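Local coordinates for protein G/U mismatch-specific DNA glycosylase (Deinococcus radiodurans, PDB 2C2Q) that is a mismatch-specific DNA glycosylase of the uracil-DNA glycosylase superfamily, folded as one compact alpha/beta unit around a central mixed beta-sheet, at residues S36-R41 with A47-K52; R65-V68 with A73-P76; W54-A59 with N166-E171; D9-G12 with V18-V21. The protein carries 1 engineered substitution. All coordinates share one frame; numbering follows the deposited sequence.

Along the chain, contact 4 closes first, in the segment before strand 28-32. Contact 1 follows strand 28-32 and joins helix 37-42 to the loop before helix 53-59. That second helix opens contact 3, which is completed only by residues 166-171, just before helix 171-188; contact 2 falls in between, ahead of strand 80-84. Contacts 3 and 4 have centres about 25 Å apart, on opposite sides of the chain's centre, while the other pairs lie about 15 to 18 Å apart. Contact 2 touches both, through Trp54 and Val21. Together they tie the N-terminal segment, the connection between neighbouring parallel strands and the C-terminal helix into one domain.

Contact 1. Residues S36-R41 with A47-K52; sequences SGISAR and ANPENK
Polar and apolar grips share the work of holding Ser39 and Ile38 of the helix against Ala47 and Asn48 of the following loop. The polar link is Ala47 N to Ser39 OG, 2.9 Å long and almost straight at 174°. Ser39 OG lies opposite the carbonyl carbon about CA-CB (chi1 -67°), which brings the small, buried hydroxyl out to the loop amide. Ser36 is the N-cap of the helix: its OG accepts from Ser39 N at 3.0 Å, a bond for which serine, with its short polar side chain, is well suited. A water bridges the segments, 3.1 Å from Ser36 OG and accepting from Asn48 N at 3.1 Å.

The apolar part is Ile38, whose two branches divide the loop between them. Ile38 CG2 comes within 4.0 Å of Ala47 CB, where the small methyl permits close approach, and Ile38 CD1 lies 4.0 Å from Asn48 ND2, the two side chains crossing at a slant.

Within the loop, Asn48 OD1 accepts from Glu50 N at 2.8 Å, an Asx turn. It is superimposed on a type I beta turn from Asn48 to Asn51, in which Pro49 supplies the restricted phi that its position needs.

An acetate ion, probably from the crystallisation liquor, lies about 4 Å from the Ser39 side chain. At the end of the turn, Asn51 OD1 accepts from Phe53 N at the start of helix 53-59, so that the contact spans the link from helix 37-42 to that next helix.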
loop_
_atom_site.group_PDB
_atom_site.type_symbol
_atom_site.label_atom_id
_atom_site.label_comp_id
_atom_site.label_asym_id
_atom_site.label_seq_id
_atom_site.Cartn_x
_atom_site.Cartn_y
_atom_site.Cartn_z
ATOM N N SER A 36 -6.487 2.495 -10.197
ATOM C CA SER A 36 -7.334 2.163 -11.367
ATOM C C SER A 36 -8.082 3.401 -11.882
ATOM O O SER A 36 -8.263 4.420 -11.183
ATOM C CB SER A 36 -8.376 1.034 -11.038
ATOM O OG SER A 36 -9.375 1.601 -10.186
ATOM N N GLY A 37 -8.624 3.305 -13.110
ATOM C CA GLY A 37 -9.478 4.403 -13.597
ATOM C C GLY A 37 -10.626 4.701 -12.716
ATOM O O GLY A 37 -10.957 5.855 -12.438
ATOM N N ILE A 38 -11.279 3.653 -12.214
ATOM C CA ILE A 38 -12.393 3.888 -11.322
ATOM C C ILE A 38 -11.927 4.617 -10.036
ATOM O O ILE A 38 -12.595 5.543 -9.569
ATOM C CB ILE A 38 -13.066 2.470 -10.951
ATOM C CG1 ILE A 38 -13.813 1.919 -12.202
ATOM C CG2 ILE A 38 -14.013 2.581 -9.737
ATOM C CD1 ILE A 38 -14.212 0.386 -11.959
ATOM N N SER A 39 -10.803 4.184 -9.469
ATOM C CA SER A 39 -10.240 4.827 -8.260
ATOM C C SER A 39 -9.900 6.326 -8.499
ATOM O O SER A 39 -10.225 7.165 -7.688
ATOM C CB SER A 39 -9.024 4.056 -7.776
ATOM O OG SER A 39 -9.460 2.754 -7.315
ATOM N N ALA A 40 -9.281 6.583 -9.630
ATOM C CA ALA A 40 -8.901 7.965 -10.015
ATOM C C ALA A 40 -10.163 8.831 -10.173
ATOM O O ALA A 40 -10.225 9.941 -9.677
ATOM C CB ALA A 40 -8.127 7.947 -11.267
ATOM N N ARG A 41 -11.177 8.316 -10.882
ATOM C CA ARG A 41 -12.432 9.051 -11.034
ATOM C C ARG A 41 -13.160 9.294 -9.752
ATOM O O ARG A 41 -13.644 10.402 -9.542
ATOM C CB ARG A 41 -13.337 8.363 -12.038
ATOM C CG ARG A 41 -12.728 8.454 -13.406
ATOM C CD ARG A 41 -13.695 8.128 -14.509
ATOM N NE ARG A 41 -14.381 6.857 -14.267
ATOM C CZ ARG A 41 -13.873 5.660 -14.548
ATOM N NH1 ARG A 41 -12.657 5.542 -15.080
ATOM N NH2 ARG A 41 -14.599 4.585 -14.310
ATOM N N ALA A 47 -11.199 1.369 -5.480
ATOM C CA ALA A 47 -12.605 1.698 -5.604
ATOM C C ALA A 47 -13.403 0.773 -6.546
ATOM O O ALA A 47 -14.639 0.863 -6.581
ATOM C CB ALA A 47 -12.805 3.205 -6.009
ATOM N N ASN A 48 -12.714 -0.045 -7.339
ATOM C CA ASN A 48 -13.386 -1.035 -8.195
ATOM C C ASN A 48 -14.111 -1.966 -7.238
ATOM O O ASN A 48 -13.526 -2.527 -6.315
ATOM C CB ASN A 48 -12.382 -1.792 -9.042
ATOM C CG ASN A 48 -13.031 -2.889 -9.883
ATOM O OD1 ASN A 48 -13.985 -3.531 -9.439
ATOM N ND2 ASN A 48 -12.523 -3.096 -11.076
ATOM N N PRO A 49 -15.419 -2.066 -7.408
ATOM C CA PRO A 49 -16.227 -2.768 -6.423
ATOM C C PRO A 49 -15.869 -4.261 -6.308
ATOM O O PRO A 49 -16.205 -4.857 -5.308
ATOM C CB PRO A 49 -17.654 -2.624 -6.957
ATOM C CG PRO A 49 -17.599 -1.496 -7.918
ATOM C CD PRO A 49 -16.208 -1.499 -8.526
ATOM N N GLU A 50 -15.206 -4.848 -7.308
ATOM C CA GLU A 50 -14.762 -6.268 -7.256
ATOM C C GLU A 50 -13.328 -6.424 -6.696
ATOM O O GLU A 50 -12.799 -7.548 -6.587
ATOM C CB GLU A 50 -14.843 -6.899 -8.636
ATOM C CG GLU A 50 -16.268 -6.921 -9.167
ATOM C CD GLU A 50 -16.375 -7.667 -10.475
ATOM O OE1 GLU A 50 -15.761 -7.217 -11.472
ATOM O OE2 GLU A 50 -17.072 -8.715 -10.506
ATOM N N ASN A 51 -12.652 -5.294 -6.441
ATOM C CA ASN A 51 -11.344 -5.340 -5.828
ATOM C C ASN A 51 -11.547 -5.734 -4.365
ATOM O O ASN A 51 -12.391 -5.137 -3.698
ATOM C CB ASN A 51 -10.622 -3.953 -5.916
ATOM C CG ASN A 51 -9.175 -4.075 -5.495
ATOM O OD1 ASN A 51 -8.899 -4.418 -4.339
ATOM N ND2 ASN A 51 -8.234 -3.858 -6.428
ATOM N N LYS A 52 -10.785 -6.722 -3.862
ATOM C CA LYS A 52 -11.023 -7.306 -2.512
ATOM C C LYS A 52 -10.351 -6.508 -1.372
ATOM O O LYS A 52 -10.428 -6.897 -0.217
ATOM C CB LYS A 52 -10.457 -8.756 -2.413
ATOM C CG LYS A 52 -10.960 -9.699 -3.473
ATOM C CD LYS A 52 -10.484 -11.162 -3.156
ATOM C CE LYS A 52 -9.525 -11.578 -4.237
ATOM N NZ LYS A 52 -10.208 -11.725 -5.531
HETATM O O HOH W 1 -9.677 -0.433 -7.878
#

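Contact 2. Residues R65-V68 with A73-P76; sequences RQLV and ATLP
Leu67 and Thr74 bring the two backbones nearest, yet their CA atoms remain 9.0 Å apart, so an irregular loop and a 3-10 segment meet through side chains and with no hydrogen bond between them. Leu67 does the reaching, and with a single branch: CD1 touches Thr74 and Leu75. Its second torsion, chi2 -144°, departs from a staggered value and directs CD1 between the two partners.

Leu67 CD1 lies 3.3 Å from Thr74 OG1, a close approach of carbon to oxygen, the two side chains running alongside one another with opposite headings. The hydroxyl has its polar partner elsewhere, in Glu71 O three residues back. Threonine suits this place because a short side chain can return a hydroxyl to the backbone just before it; chi1 68° folds OG1 back over its own main chain, toward Glu71 O.

Both segments belong to the connection between strand 28-32 and its parallel neighbour 80-84, a beta-alpha-beta crossover in an alpha/beta fold. The chain curls back between them, and Val68 N donates to Glu71 OE1 of the intervening residues.

At Leu75 the contact is purely apolar. Its CD2 meets Leu67 CD1 at 3.9 Å, the two leucine side chains lying at a slant to one another. Leu75 points its first bond past Leu67 rather than at it, and only the far end of the chain turns in to make the contact. Both leucines are buried and touch Trp54 of helix 53-59, while Leu75 also packs against Leu80 and Leu82 of strand 80-84, where branched apolar side chains fit well.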
loop_
_atom_site.group_PDB
_atom_site.type_symbol
_atom_site.label_atom_id
_atom_site.label_comp_id
_atom_site.label_asym_id
_atom_site.label_seq_id
_atom_site.Cartn_x
_atom_site.Cartn_y
_atom_site.Cartn_z
ATOM N N ARG A 65 -14.446 -2.394 10.673
ATOM C CA ARG A 65 -15.631 -2.388 9.800
ATOM C C ARG A 65 -15.065 -2.405 8.394
ATOM O O ARG A 65 -13.888 -2.115 8.243
ATOM C CB ARG A 65 -16.425 -1.099 9.994
ATOM C CG ARG A 65 -17.633 -1.196 10.978
ATOM C CD ARG A 65 -18.242 0.204 11.355
ATOM N NE ARG A 65 -17.527 1.292 10.665
ATOM C CZ ARG A 65 -17.860 1.795 9.470
ATOM N NH1 ARG A 65 -18.931 1.342 8.824
ATOM N NH2 ARG A 65 -17.122 2.768 8.919
ATOM N N GLN A 66 -15.862 -2.745 7.384
ATOM C CA GLN A 66 -15.392 -2.635 6.008
ATOM C C GLN A 66 -15.613 -1.167 5.580
ATOM O O GLN A 66 -16.771 -0.664 5.569
ATOM C CB GLN A 66 -16.103 -3.619 5.058
ATOM C CG GLN A 66 -15.757 -3.380 3.581
ATOM C CD GLN A 66 -16.325 -4.432 2.621
ATOM O OE1 GLN A 66 -16.555 -5.586 3.005
ATOM N NE2 GLN A 66 -16.517 -4.049 1.373
ATOM N N LEU A 67 -14.526 -0.471 5.275
ATOM C CA LEU A 67 -14.688 0.931 4.850
ATOM C C LEU A 67 -15.213 0.926 3.437
ATOM O O LEU A 67 -14.971 -0.053 2.691
ATOM C CB LEU A 67 -13.373 1.713 4.860
ATOM C CG LEU A 67 -12.369 1.824 6.017
ATOM C CD1 LEU A 67 -11.691 3.177 6.130
ATOM C CD2 LEU A 67 -12.708 1.223 7.369
ATOM N N VAL A 68 -15.861 2.027 3.016
ATOM C CA VAL A 68 -16.178 2.199 1.623
ATOM C C VAL A 68 -14.970 2.981 1.067
ATOM O O VAL A 68 -14.208 3.569 1.879
ATOM C CB VAL A 68 -17.495 2.930 1.432
ATOM C CG1 VAL A 68 -18.663 2.048 2.016
ATOM C CG2 VAL A 68 -17.446 4.275 2.108
ATOM N N ALA A 73 -9.266 8.016 3.696
ATOM C CA ALA A 73 -8.460 8.928 4.485
ATOM C C ALA A 73 -8.578 8.790 5.997
ATOM O O ALA A 73 -7.792 9.395 6.728
ATOM C CB ALA A 73 -8.652 10.444 4.049
ATOM N N THR A 74 -9.552 7.981 6.475
ATOM C CA THR A 74 -9.732 7.773 7.877
ATOM C C THR A 74 -8.796 6.699 8.419
ATOM O O THR A 74 -8.680 6.505 9.629
ATOM C CB THR A 74 -11.192 7.395 8.198
ATOM O OG1 THR A 74 -11.479 6.077 7.663
ATOM C CG2 THR A 74 -12.230 8.364 7.532
ATOM N N LEU A 75 -8.090 6.019 7.520
ATOM C CA LEU A 75 -7.261 4.922 7.953
ATOM C C LEU A 75 -6.245 5.239 9.066
ATOM O O LEU A 75 -5.889 4.329 9.835
ATOM C CB LEU A 75 -6.514 4.281 6.755
ATOM C CG LEU A 75 -7.353 3.372 5.828
ATOM C CD1 LEU A 75 -6.460 2.860 4.689
ATOM C CD2 LEU A 75 -7.912 2.193 6.657
ATOM N N PRO A 76 -5.695 6.458 9.138
ATOM C CA PRO A 76 -4.736 6.726 10.215
ATOM C C PRO A 76 -5.264 6.534 11.635
ATOM O O PRO A 76 -4.450 6.328 12.551
ATOM C CB PRO A 76 -4.309 8.196 9.982
ATOM C CG PRO A 76 -4.474 8.365 8.511
ATOM C CD PRO A 76 -5.748 7.603 8.185
#

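Contact 3. Residues W54-A59 with N166-E171; sequences WRTLHA and NHFRLE
Thr56 is the focus of the close packing, offering Phe168 its hydroxyl and Leu170 its methyl. Thr56 OG1 comes within 3.7 Å of Phe168 CZ, the far end of the ring, reached because the phenylalanine extends its ring away from its own backbone N (chi1 -180°). This is a van der Waals approach from an oblique direction; the hydroxyl is bonded instead to Lys52 O, one helical turn earlier. A threonine can bury that hydroxyl against its own helix and still present a methyl for packing.

The looser side begins at Leu170, whose CD2 lies 4.1 Å from Thr56 CG2 while the residue as a whole is exposed. Backbones are well separated here, 8.0 Å between Thr56 CA and Leu170 CA. Farther out, Arg169 turns from the helix and braces its own loop instead. Arg169 NH1 donates to Phe168 O at 2.8 Å, from above the carbonyl plane, and to Asn166 O at 3.2 Å, in that carbonyl's plane and on a lone pair. Both acceptors lie in the guanidinium plane, an arrangement that suits the flat, multiply donating arginine and steadies the loop around Phe168.

Helix 171-188 begins directly after this loop; its Trp173 touches Thr56 and Leu57 and meets the Phe168 ring, so the contact lies where helix 53-59 and the C-terminal helix converge.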
loop_
_atom_site.group_PDB
_atom_site.type_symbol
_atom_site.label_atom_id
_atom_site.label_comp_id
_atom_site.label_asym_id
_atom_site.label_seq_id
_atom_site.Cartn_x
_atom_site.Cartn_y
_atom_site.Cartn_z
ATOM N N TRP A 54 -10.755 -3.590 0.488
ATOM C CA TRP A 54 -11.523 -3.085 1.662
ATOM C C TRP A 54 -12.117 -4.240 2.513
ATOM O O TRP A 54 -11.935 -4.255 3.733
ATOM C CB TRP A 54 -12.559 -2.067 1.284
ATOM C CG TRP A 54 -11.907 -0.840 0.709
ATOM C CD1 TRP A 54 -11.962 -0.439 -0.574
ATOM C CD2 TRP A 54 -11.032 0.104 1.405
ATOM N NE1 TRP A 54 -11.220 0.722 -0.750
ATOM C CE2 TRP A 54 -10.599 1.054 0.425
ATOM C CE3 TRP A 54 -10.549 0.220 2.725
ATOM C CZ2 TRP A 54 -9.798 2.158 0.748
ATOM C CZ3 TRP A 54 -9.709 1.308 3.046
ATOM C CH2 TRP A 54 -9.343 2.259 2.049
ATOM N N ARG A 55 -12.645 -5.235 1.815
ATOM C CA ARG A 55 -13.106 -6.507 2.482
ATOM C C ARG A 55 -11.941 -7.140 3.239
ATOM O O ARG A 55 -12.092 -7.540 4.406
ATOM C CB ARG A 55 -13.581 -7.467 1.409
ATOM C CG ARG A 55 -14.093 -8.853 1.843
ATOM C CD ARG A 55 -14.685 -9.571 0.569
ATOM N NE ARG A 55 -14.903 -8.538 -0.476
ATOM C CZ ARG A 55 -14.750 -8.710 -1.794
ATOM N NH1 ARG A 55 -14.427 -9.910 -2.297
ATOM N NH2 ARG A 55 -14.951 -7.679 -2.625
ATOM N N THR A 56 -10.781 -7.270 2.580
ATOM C CA THR A 56 -9.643 -7.922 3.162
ATOM C C THR A 56 -9.149 -7.211 4.415
ATOM O O THR A 56 -8.931 -7.832 5.445
ATOM C CB THR A 56 -8.500 -8.139 2.099
ATOM O OG1 THR A 56 -9.011 -8.937 0.998
ATOM C CG2 THR A 56 -7.278 -8.863 2.688
ATOM N N LEU A 57 -9.010 -5.880 4.376
ATOM C CA LEU A 57 -8.630 -5.209 5.622
ATOM C C LEU A 57 -9.572 -5.534 6.797
ATOM O O LEU A 57 -9.086 -5.645 7.916
ATOM C CB LEU A 57 -8.630 -3.678 5.441
ATOM C CG LEU A 57 -7.645 -3.036 4.452
ATOM C CD1 LEU A 57 -7.465 -1.552 4.693
ATOM C CD2 LEU A 57 -6.365 -3.669 4.101
ATOM N N HIS A 58 -10.875 -5.578 6.537
ATOM C CA HIS A 58 -11.901 -5.926 7.561
ATOM C C HIS A 58 -11.693 -7.388 8.005
ATOM O O HIS A 58 -11.613 -7.671 9.223
ATOM C CB HIS A 58 -13.281 -5.763 7.005
ATOM C CG HIS A 58 -14.359 -6.011 8.016
ATOM N ND1 HIS A 58 -15.640 -6.393 7.660
ATOM C CD2 HIS A 58 -14.351 -5.896 9.365
ATOM C CE1 HIS A 58 -16.368 -6.522 8.759
ATOM N NE2 HIS A 58 -15.612 -6.223 9.805
ATOM N N ALA A 59 -11.555 -8.282 7.016
ATOM C CA ALA A 59 -11.436 -9.746 7.243
ATOM C C ALA A 59 -10.304 -10.047 8.203
ATOM O O ALA A 59 -10.456 -10.932 9.089
ATOM C CB ALA A 59 -11.183 -10.506 5.932
ATOM N N ASN A 166 -8.036 -15.988 -8.521
ATOM C CA ASN A 166 -6.769 -16.558 -8.956
ATOM C C ASN A 166 -5.727 -16.923 -7.880
ATOM O O ASN A 166 -5.869 -17.894 -7.080
ATOM C CB ASN A 166 -6.182 -15.430 -9.849
ATOM C CG ASN A 166 -5.221 -15.893 -10.927
ATOM O OD1 ASN A 166 -4.313 -15.119 -11.297
ATOM N ND2 ASN A 166 -5.419 -17.117 -11.478
ATOM N N HIS A 167 -4.675 -16.102 -7.934
ATOM C CA HIS A 167 -3.448 -16.201 -7.165
ATOM C C HIS A 167 -3.577 -15.556 -5.785
ATOM O O HIS A 167 -2.658 -15.614 -4.966
ATOM C CB HIS A 167 -2.352 -15.477 -7.923
ATOM C CG HIS A 167 -1.933 -16.160 -9.182
ATOM N ND1 HIS A 167 -1.696 -15.474 -10.357
ATOM C CD2 HIS A 167 -1.700 -17.469 -9.451
ATOM C CE1 HIS A 167 -1.335 -16.335 -11.296
ATOM N NE2 HIS A 167 -1.326 -17.550 -10.771
ATOM N N PHE A 168 -4.729 -14.960 -5.529
ATOM C CA PHE A 168 -4.954 -14.318 -4.268
ATOM C C PHE A 168 -4.827 -15.323 -3.118
ATOM O O PHE A 168 -5.287 -16.472 -3.234
ATOM C CB PHE A 168 -6.334 -13.659 -4.251
ATOM C CG PHE A 168 -6.620 -12.975 -2.982
ATOM C CD1 PHE A 168 -5.916 -11.792 -2.650
ATOM C CD2 PHE A 168 -7.531 -13.501 -2.078
ATOM C CE1 PHE A 168 -6.151 -11.169 -1.446
ATOM C CE2 PHE A 168 -7.789 -12.879 -0.853
ATOM C CZ PHE A 168 -7.095 -11.686 -0.531
ATOM N N ARG A 169 -4.166 -14.918 -2.032
ATOM C CA ARG A 169 -4.077 -15.776 -0.841
ATOM C C ARG A 169 -4.205 -14.893 0.379
ATOM O O ARG A 169 -3.555 -13.850 0.428
ATOM C CB ARG A 169 -2.732 -16.487 -0.758
ATOM C CG ARG A 169 -2.547 -17.637 -1.758
ATOM C CD ARG A 169 -3.542 -18.770 -1.562
ATOM N NE ARG A 169 -3.293 -19.836 -2.550
ATOM C CZ ARG A 169 -3.660 -19.827 -3.844
ATOM N NH1 ARG A 169 -4.278 -18.783 -4.407
ATOM N NH2 ARG A 169 -3.375 -20.904 -4.596
ATOM N N LEU A 170 -4.993 -15.331 1.355
ATOM C CA LEU A 170 -5.238 -14.532 2.560
ATOM C C LEU A 170 -4.086 -14.608 3.529
ATOM O O LEU A 170 -3.882 -13.688 4.345
ATOM C CB LEU A 170 -6.544 -14.932 3.243
ATOM C CG LEU A 170 -7.869 -14.360 2.740
ATOM C CD1 LEU A 170 -9.101 -15.131 3.258
ATOM C CD2 LEU A 170 -7.963 -12.836 3.190
ATOM N N GLU A 171 -3.327 -15.711 3.497
ATOM C CA GLU A 171 -2.296 -15.891 4.525
ATOM C C GLU A 171 -1.418 -14.638 4.732
ATOM O O GLU A 171 -1.253 -14.236 5.888
ATOM C CB GLU A 171 -1.382 -17.095 4.255
ATOM C CG GLU A 171 -0.544 -17.464 5.477
ATOM C CD GLU A 171 0.259 -18.743 5.251
ATOM O OE1 GLU A 171 0.430 -19.151 4.061
ATOM O OE2 GLU A 171 0.738 -19.323 6.260
#

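Contact 4. Residues D9-G12 with V18-V21; sequences DLTG and VPDV
Leu10 and Thr11 lie against Asp20 and Pro19, with 4.9 Å between Leu10 CA and Asp20 CA. The first segment is a type I beta turn, closed by Gly12 N donating to Asp9 O.

Asp9, at its start, turns its side chain inward on the turn: OD1 accepts a weak bond from Thr11 N and a further one from Ser13 N, a role for which a short carboxylate is apt. Its carbonyl reaches the other segment through a water, which donates to Asp9 O at 3.0 Å and to Asp20 OD2 at 2.7 Å.

Leu10 comes next and carries most of the contact. Its O accepts from Asp20 N at 2.8 Å, in the carbonyl plane but with a bent N-H...O angle of 139°. Pro19 CA comes to 3.3 Å from the same oxygen, a CA-H...O contact beside the stronger bond. The leucine side chain leans over the Asp20 backbone, where Leu10 CD2 lies 3.8 Å from Asp20 CB and 3.6 Å from Asp20 O, partly covering them with an apolar branch.

Thr11 adds a light touch, CG2 to Pro19 CG at 4.3 Å, and its OG1 is bonded to Gly14 N. Gly12 ends the turn with a positive phi of 65°, readily adopted by a residue lacking a side chain.

Beyond the turn, the buried Asp20 carboxylate bonds to Thr83 of strand 80-84 and forms salt bridges with Lys87 and, from helix 103-113, Lys109. Val21 is backbone-bonded to Leu82, which lays the second segment beside edge strand 80-84, one of the two outermost in the sheet.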
loop_
_atom_site.group_PDB
_atom_site.type_symbol
_atom_site.label_atom_id
_atom_site.label_comp_id
_atom_site.label_asym_id
_atom_site.label_seq_id
_atom_site.Cartn_x
_atom_site.Cartn_y
_atom_site.Cartn_z
ATOM N N ASP A 9 4.039 17.386 -0.646
ATOM C CA ASP A 9 2.824 17.441 0.173
ATOM C C ASP A 9 1.896 16.272 -0.225
ATOM O O ASP A 9 2.201 15.545 -1.114
ATOM C CB ASP A 9 2.112 18.782 0.052
ATOM C CG ASP A 9 1.670 19.119 -1.390
ATOM O OD1 ASP A 9 1.547 18.262 -2.234
ATOM O OD2 ASP A 9 1.443 20.253 -1.813
ATOM N N LEU A 10 0.770 16.135 0.449
ATOM C CA LEU A 10 -0.070 14.954 0.241
ATOM C C LEU A 10 -0.727 14.909 -1.154
ATOM O O LEU A 10 -1.145 13.823 -1.620
ATOM C CB LEU A 10 -1.143 14.931 1.320
ATOM C CG LEU A 10 -0.654 14.633 2.717
ATOM C CD1 LEU A 10 -1.820 14.739 3.735
ATOM C CD2 LEU A 10 -0.017 13.212 2.767
ATOM N N THR A 11 -0.845 16.076 -1.803
ATOM C CA THR A 11 -1.463 16.124 -3.156
ATOM C C THR A 11 -0.433 16.300 -4.263
ATOM O O THR A 11 -0.786 16.436 -5.430
ATOM C CB THR A 11 -2.514 17.272 -3.261
ATOM O OG1 THR A 11 -1.829 18.549 -3.194
ATOM C CG2 THR A 11 -3.528 17.309 -2.081
ATOM N N GLY A 12 0.850 16.336 -3.906
ATOM C CA GLY A 12 1.922 16.455 -4.884
ATOM C C GLY A 12 1.810 17.821 -5.568
ATOM O O GLY A 12 2.090 17.924 -6.769
ATOM N N VAL A 18 -5.027 11.240 -6.740
ATOM C CA VAL A 18 -5.694 11.025 -5.472
ATOM C C VAL A 18 -4.633 11.321 -4.361
ATOM O O VAL A 18 -3.478 10.986 -4.605
ATOM C CB VAL A 18 -6.154 9.574 -5.301
ATOM C CG1 VAL A 18 -7.034 9.506 -4.052
ATOM C CG2 VAL A 18 -6.982 9.142 -6.577
ATOM N N PRO A 19 -4.989 12.043 -3.292
ATOM C CA PRO A 19 -4.024 12.364 -2.222
ATOM C C PRO A 19 -3.395 11.098 -1.614
ATOM O O PRO A 19 -4.059 10.040 -1.504
ATOM C CB PRO A 19 -4.866 13.064 -1.154
ATOM C CG PRO A 19 -5.960 13.722 -1.923
ATOM C CD PRO A 19 -6.313 12.652 -2.985
ATOM N N ASP A 20 -2.132 11.196 -1.280
ATOM C CA ASP A 20 -1.532 10.319 -0.245
ATOM C C ASP A 20 -2.225 10.413 1.100
ATOM O O ASP A 20 -2.853 11.445 1.429
ATOM C CB ASP A 20 -0.083 10.652 -0.086
ATOM C CG ASP A 20 0.723 10.111 -1.224
ATOM O OD1 ASP A 20 0.244 9.194 -1.996
ATOM O OD2 ASP A 20 1.853 10.588 -1.435
ATOM N N VAL A 21 -2.192 9.307 1.878
ATOM C CA VAL A 21 -2.606 9.360 3.264
ATOM C C VAL A 21 -1.364 9.002 4.080
ATOM O O VAL A 21 -0.994 7.808 4.224
ATOM C CB VAL A 21 -3.761 8.356 3.540
ATOM C CG1 VAL A 21 -4.190 8.334 5.001
ATOM C CG2 VAL A 21 -4.930 8.633 2.571
HETATM O O HOH W 2 2.794 12.767 -0.098
#